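Local atomic coordinates of peptidoglycan-recognition protein LB (Drosophila melanogaster, PDB entry 7NSZ), a protein that hydrolyses the amide bond between N-acetylmuramic acid and L-alanine in bacterial peptidoglycan with a bound zinc ion, probably acting as a scavenger in insect innate immunity. Residues F138-K142 with G143-P147; G165-F168 with A169-S173; H176-H179 with I180-E184. The protein carries 1 engineered substitution. All coordinates share one frame; numbering follows the deposited sequence.

Contact 1 of 3, residues F138-K142 with G143-P147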
# COMPACT_ATOMS: atom_id res chain seq x y z
N PHE A 138 -12.79 -2.79 4.16
CA PHE A 138 -13.42 -3.51 3.02
C PHE A 138 -12.75 -4.87 2.82
O PHE A 138 -13.41 -5.90 2.57
CB PHE A 138 -13.33 -2.70 1.73
N GLY A 139 -11.41 -4.92 2.96
CA GLY A 139 -10.66 -6.17 2.83
C GLY A 139 -11.06 -7.14 3.92
O GLY A 139 -11.20 -8.35 3.62
N VAL A 140 -11.27 -6.69 5.15
CA VAL A 140 -11.75 -7.60 6.23
C VAL A 140 -13.19 -8.03 5.94
O VAL A 140 -13.48 -9.23 6.04
CB VAL A 140 -11.65 -6.91 7.59
CG1 VAL A 140 -12.31 -7.71 8.71
CG2 VAL A 140 -10.19 -6.66 7.96
N PHE A 141 -14.04 -7.13 5.50
CA PHE A 141 -15.47 -7.42 5.17
C PHE A 141 -15.52 -8.55 4.14
O PHE A 141 -16.35 -9.49 4.29
CB PHE A 141 -16.08 -6.08 4.75
CG PHE A 141 -17.46 -6.11 4.15
CD1 PHE A 141 -18.56 -6.03 4.97
CD2 PHE A 141 -17.64 -6.20 2.78
CE1 PHE A 141 -19.84 -6.01 4.42
CE2 PHE A 141 -18.92 -6.23 2.23
CZ PHE A 141 -20.01 -6.13 3.06
N LYS A 142 -14.68 -8.47 3.10
CA LYS A 142 -14.68 -9.43 1.97
C LYS A 142 -13.92 -10.71 2.29
O LYS A 142 -13.95 -11.63 1.45
CB LYS A 142 -14.06 -8.76 0.74
CG LYS A 142 -15.00 -7.86 -0.03
CD LYS A 142 -16.24 -8.59 -0.52
CE LYS A 142 -15.88 -9.85 -1.27
NZ LYS A 142 -16.80 -10.08 -2.39
N GLY A 143 -13.20 -10.79 3.39
CA GLY A 143 -12.45 -11.99 3.73
C GLY A 143 -11.06 -12.04 3.08
O GLY A 143 -10.41 -13.08 3.20
N TYR A 144 -10.59 -10.94 2.51
CA TYR A 144 -9.22 -10.85 1.94
C TYR A 144 -8.17 -10.55 3.01
O TYR A 144 -6.96 -10.83 2.77
CB TYR A 144 -9.11 -9.77 0.85
CG TYR A 144 -10.03 -9.98 -0.33
CD1 TYR A 144 -10.82 -8.95 -0.77
CD2 TYR A 144 -10.09 -11.18 -1.02
CE1 TYR A 144 -11.68 -9.07 -1.85
CE2 TYR A 144 -10.97 -11.34 -2.08
CZ TYR A 144 -11.77 -10.28 -2.48
OH TYR A 144 -12.62 -10.40 -3.54
N ILE A 145 -8.57 -9.90 4.10
CA ILE A 145 -7.65 -9.53 5.21
C ILE A 145 -8.12 -10.24 6.48
O ILE A 145 -9.35 -10.19 6.76
CB ILE A 145 -7.62 -8.01 5.41
CG1 ILE A 145 -7.12 -7.32 4.15
CG2 ILE A 145 -6.76 -7.71 6.62
CD1 ILE A 145 -7.09 -5.84 4.21
N ASP A 146 -7.24 -10.93 7.17
CA ASP A 146 -7.61 -11.62 8.42
C ASP A 146 -8.27 -10.62 9.36
O ASP A 146 -7.79 -9.51 9.54
CB ASP A 146 -6.35 -12.24 9.00
CG ASP A 146 -6.67 -13.25 10.06
OD1 ASP A 146 -6.46 -14.45 9.76
OD2 ASP A 146 -7.16 -12.82 11.16
N PRO A 147 -9.39 -10.98 10.02
CA PRO A 147 -9.99 -10.08 11.01
C PRO A 147 -9.07 -9.73 12.18
O PRO A 147 -9.28 -8.70 12.72
CB PRO A 147 -11.24 -10.84 11.52
CG PRO A 147 -11.01 -12.27 11.12
CD PRO A 147 -10.11 -12.25 9.90
O HOH W 1 -11.92 -11.32 7.05
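With CG1 anti to its backbone N (chi1 172°), Val140 is left with CG2 opposite the carbonyl carbon, and meets Ile145 across the corner where the helix gives way to the next strand; Ile145 puts CG1 opposite its carbonyl carbon (chi1 -61°), which leaves CG2 opposite the backbone N, and the two CG2 methyls touch at 3.8 Å. The side chains cross at about a right angle. The other arm of Ile145 runs over the backbone of Gly139, its CD1 3.8 Å from Gly139 CA, where even a methyl on that carbon would collide with it. Trimming Ile145 to an alanine would probably open a gap over Gly139 and take from Val140 CG2 the methyl it rests on. Val140 CG1 extends the apolar patch to the ring of Pro147. Helix 126-142 ends here in a Schellman motif: Gly143 takes a positive phi of 86°, at which a side chain would jam against the carbonyl oxygen of Lys142, and its N-H bonds to Val140 O at 3.1 Å. Gly139 O accepts two N-H groups, that of Tyr144 at 2.9 Å, tilted slightly from the carbonyl plane, and that of Ile145 at 3.1 Å from well above it. A water donates to both Val140 O and Ile145 O, and Val140 CA adds a CH...O contact to Ile145 O. On the outer side Lys142 and Tyr144 lie side by side and point the same way; Lys142 CB approaches the ring obliquely, 3.5 Å from Tyr144 CE1, while the bent lysine chain carries its CE to 4.0 Å from Tyr144 OH. The tyrosine ring also stacks with Phe96, and Tyr144 and Asp146 both form backbone bonds with Ala38, at the start of strand 38-45.

Contact 2 of 3, residues G165-F168 with A169-S173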
# COMPACT_ATOMS: atom_id res chain seq x y z
N GLY A 165 8.54 9.19 9.03
CA GLY A 165 8.32 9.28 10.47
C GLY A 165 6.94 9.80 10.82
O GLY A 165 6.36 9.26 11.74
N ARG A 166 6.43 10.82 10.15
CA ARG A 166 5.12 11.38 10.53
C ARG A 166 4.00 10.35 10.25
O ARG A 166 3.11 10.17 11.13
CB ARG A 166 4.85 12.70 9.81
CG ARG A 166 3.60 13.43 10.28
CD ARG A 166 3.64 13.84 11.75
NE ARG A 166 2.37 14.26 12.28
CZ ARG A 166 1.48 13.43 12.84
NH1 ARG A 166 1.71 12.13 12.82
NH2 ARG A 166 0.35 13.91 13.38
N LEU A 167 3.99 9.73 9.07
CA LEU A 167 2.94 8.72 8.78
C LEU A 167 3.16 7.49 9.65
O LEU A 167 2.19 6.90 10.08
CB LEU A 167 3.00 8.42 7.28
CG LEU A 167 2.05 7.31 6.82
CD1 LEU A 167 0.60 7.53 7.24
CD2 LEU A 167 2.17 7.16 5.30
N PHE A 168 4.40 7.16 9.99
CA PHE A 168 4.65 6.05 10.92
C PHE A 168 3.95 6.35 12.28
O PHE A 168 3.32 5.50 12.89
CB PHE A 168 6.13 5.75 11.10
CG PHE A 168 6.29 4.47 11.88
CD1 PHE A 168 5.95 3.25 11.33
CD2 PHE A 168 6.87 4.46 13.15
CE1 PHE A 168 6.06 2.07 12.04
CE2 PHE A 168 6.99 3.27 13.84
CZ PHE A 168 6.63 2.07 13.29
N ALA A 169 4.15 7.57 12.79
CA ALA A 169 3.53 7.95 14.08
C ALA A 169 2.02 7.88 13.96
O ALA A 169 1.33 7.43 14.91
CB ALA A 169 4.01 9.32 14.51
N GLU A 170 1.45 8.29 12.83
CA GLU A 170 0.01 8.21 12.61
C GLU A 170 -0.44 6.75 12.67
O GLU A 170 -1.43 6.45 13.34
CB GLU A 170 -0.32 8.86 11.26
CG GLU A 170 -1.75 8.66 10.78
CD GLU A 170 -2.88 9.22 11.62
OE1 GLU A 170 -2.64 10.26 12.32
OE2 GLU A 170 -4.00 8.70 11.53
N ILE A 171 0.17 5.85 11.87
CA ILE A 171 -0.36 4.47 11.81
C ILE A 171 -0.16 3.77 13.14
O ILE A 171 -0.85 2.81 13.45
CB ILE A 171 0.21 3.62 10.64
CG1 ILE A 171 1.70 3.28 10.82
CG2 ILE A 171 -0.06 4.35 9.33
CD1 ILE A 171 2.25 2.32 9.74
N SER A 172 0.82 4.27 13.91
CA SER A 172 1.04 3.74 15.29
C SER A 172 -0.21 3.95 16.14
O SER A 172 -0.32 3.25 17.15
CB SER A 172 2.25 4.28 15.98
OG SER A 172 3.44 4.05 15.24
N SER A 173 -1.12 4.81 15.73
CA SER A 173 -2.36 5.06 16.52
C SER A 173 -3.55 4.29 15.94
O SER A 173 -4.67 4.49 16.43
CB SER A 173 -2.66 6.53 16.53
OG SER A 173 -3.21 6.97 15.29
O HOH W 2 -0.75 11.22 13.92
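Phe168 O is gripped twice by Ser172, by its backbone N at 3.0 Å and by its hydroxyl, OG donating at 2.8 Å, the two donors coming from opposite faces of the carbonyl plane. The same hydroxyl lies over one face of the Phe168 ring, offset toward the rim, with OG 3.9 Å from CE2. The Ile171 side chain crosses that of Phe168 at about a right angle, CD1 4.1 Å from Phe168 CD1; with CG1 turned between its backbone N and carbonyl carbon (chi1 69°), the branch passes close to Phe168 O. Its CG2 rests 3.9 Å from Leu167 CD1, and both residues are buried. On another side of the helix Arg166 and Glu170 do not join directly: a water accepts from Arg166 NH1 at 2.8 Å, in the plane of the guanidinium, and donates to Glu170 OE1 at 2.7 Å. The other carboxylate oxygen, OE2, is held by Trp174 NE1, which probably fixes the rotation of the group. Farther out, Trp119 lies against Leu167, Phe168 packs on Arg155 and Gln156, and backbone bonds link Arg166 to Arg120 and Leu167 to Trp119. The arrangement is the regular i to i+4 ladder of a short alpha helix with a serine bonded back to the preceding turn, here helix 165-171, which follows zinc ligand Cys162 and brings the side chain of Leu167 to about 9 Å from the zinc ion.

Contact 3 of 3, residues H176-H179 with I180-E184. With EPE (4-(2-hydroxyethyl)-1-piperazine ethanesulfonic acid), chain C.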
# COMPACT_ATOMS: atom_id res chain seq x y z
N HIS A 176 -4.92 -2.32 15.40
CA HIS A 176 -4.17 -3.52 14.96
C HIS A 176 -2.68 -3.22 14.78
O HIS A 176 -1.95 -4.16 14.44
CB HIS A 176 -4.75 -4.11 13.66
CG HIS A 176 -6.13 -4.68 13.81
ND1 HIS A 176 -6.37 -6.00 13.66
CD2 HIS A 176 -7.31 -4.09 14.10
CE1 HIS A 176 -7.68 -6.23 13.85
NE2 HIS A 176 -8.26 -5.07 14.12
N PHE A 177 -2.22 -2.00 15.01
CA PHE A 177 -0.77 -1.70 14.96
C PHE A 177 -0.06 -2.55 15.99
O PHE A 177 -0.57 -2.72 17.12
CB PHE A 177 -0.54 -0.22 15.24
CG PHE A 177 0.93 0.10 15.22
CD1 PHE A 177 1.64 0.22 14.02
CD2 PHE A 177 1.62 0.25 16.42
CE1 PHE A 177 3.01 0.43 14.04
CE2 PHE A 177 2.99 0.48 16.41
CZ PHE A 177 3.67 0.60 15.22
N THR A 178 1.08 -3.08 15.63
CA THR A 178 1.87 -3.86 16.58
C THR A 178 3.35 -3.74 16.31
O THR A 178 3.78 -3.20 15.28
CB THR A 178 1.44 -5.32 16.57
OG1 THR A 178 1.99 -6.02 17.70
CG2 THR A 178 1.84 -6.04 15.30
N HIS A 179 4.15 -4.15 17.30
CA HIS A 179 5.61 -4.29 17.17
C HIS A 179 5.98 -5.77 17.11
O HIS A 179 5.52 -6.56 17.91
CB HIS A 179 6.35 -3.56 18.29
CG HIS A 179 6.36 -2.10 18.15
ND1 HIS A 179 7.29 -1.40 17.45
CD2 HIS A 179 5.48 -1.19 18.62
CE1 HIS A 179 7.03 -0.10 17.54
NE2 HIS A 179 5.89 0.04 18.25
N ILE A 180 6.83 -6.11 16.13
CA ILE A 180 7.37 -7.47 15.94
C ILE A 180 8.07 -7.95 17.24
O ILE A 180 7.81 -9.07 17.64
CB ILE A 180 8.32 -7.52 14.72
CG1 ILE A 180 7.62 -7.15 13.40
CG2 ILE A 180 8.98 -8.90 14.66
CD1 ILE A 180 6.57 -8.10 13.01
N ASN A 181 8.80 -7.08 17.91
CA ASN A 181 9.56 -7.52 19.11
C ASN A 181 8.68 -7.57 20.34
O ASN A 181 9.23 -7.92 21.42
CB ASN A 181 10.84 -6.70 19.27
CG ASN A 181 10.63 -5.23 19.42
OD1 ASN A 181 9.48 -4.79 19.63
ND2 ASN A 181 11.70 -4.46 19.35
N ASP A 182 7.35 -7.39 20.23
CA ASP A 182 6.48 -7.75 21.38
C ASP A 182 6.54 -9.25 21.66
O ASP A 182 6.13 -9.66 22.75
CB ASP A 182 5.03 -7.34 21.14
CG ASP A 182 4.75 -5.87 21.16
OD1 ASP A 182 5.58 -5.04 21.49
OD2 ASP A 182 3.59 -5.52 20.72
N THR A 183 6.90 -10.08 20.70
CA THR A 183 7.05 -11.54 20.96
C THR A 183 8.53 -11.91 20.92
O THR A 183 9.23 -11.62 19.95
CB THR A 183 6.22 -12.44 20.03
OG1 THR A 183 6.87 -12.70 18.79
CG2 THR A 183 4.87 -11.85 19.75
N GLU A 184 8.99 -12.43 22.03
CA GLU A 184 10.39 -12.92 22.14
C GLU A 184 10.48 -14.35 21.59
O GLU A 184 9.66 -15.20 21.98
CB GLU A 184 10.90 -12.93 23.59
CG GLU A 184 11.04 -11.55 24.22
CD GLU A 184 12.02 -10.57 23.56
OE1 GLU A 184 12.13 -9.41 24.00
OE2 GLU A 184 12.69 -10.96 22.53
N1 EPE C . 12.97 -2.18 13.84
C2 EPE C . 14.15 -1.46 14.37
C3 EPE C . 14.92 -0.76 13.27
N4 EPE C . 15.27 -1.68 12.17
C5 EPE C . 14.08 -2.37 11.67
C6 EPE C . 13.39 -3.11 12.78
C7 EPE C . 15.97 -0.96 11.09
C8 EPE C . 16.89 -1.82 10.23
O8 EPE C . 16.41 -3.12 9.92
C9 EPE C . 12.23 -2.89 14.90
C10 EPE C . 10.81 -3.24 14.43
S EPE C . 9.72 -3.66 15.75
O1S EPE C . 8.38 -3.68 15.19
O2S EPE C . 9.79 -2.50 16.71
O3S EPE C . 10.12 -4.92 16.30
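Asp182 N bonds back to His179 O at 3.1 Å and nearly straight (160°), closing the turn that brings the side chains of these two residues together; the donor sits well above the carbonyl plane. Asp182 CB packs 3.4 Å from that oxygen, and its OD1 comes within 3.6 Å of His179 CB. This is the compact part. Its other flank grips the sulfonate of a bound HEPES molecule, the buffer EPE, through all three of its oxygens. His179 ND1 reaches O2S at 2.8 Å, with the sulfur lying in the ring plane at the edge, and makes a weak second bond to O1S. Ile180 N holds O1S and Asn181 N holds O3S, each at 3.0 Å. Asn181 CG, turned between its backbone N and carbonyl carbon (chi1 60°), folds the amide back beside O3S, only 3.2 Å from CG. Gln156 NE2 also bonds to the buffer. The far side is looser: Thr178 OG1 lies 3.5 Å from Asp182 OD2, and after the turn Thr183 N makes a weak bond to Ile180 O as the chain leaves on the exposed surface. Inward, Thr178 and Ile180 lean on strand 149-153. The whole is a short 3-10 turn, residues 180-182, whose first N-H groups, aided by a histidine, form a small anion-binding site, occupied here by the sulfonate of the buffer.

Overall arrangement
Following the chain from the N terminus, helix 126-142 runs into contact 1, where the corner at 143-147 turns it toward edge strand 149-153. The chain then passes zinc ligands His154 and Cys162 before entering helix 165-171, the site of contact 2. Contact 3 closes a turn in the C-terminal tail. The three follow in series, neither nesting nor crossing. Contacts 1 and 2 stay apart, with nearest atoms about 13 Å from each other, but the tail touches both: His176 CE1 packs 3.1 Å from Pro147 O, while Phe177 sits against Phe168, Ile171 and Ser172. It thereby links the corner after helix 126-142 and the end of helix 165-171 with strand 149-153.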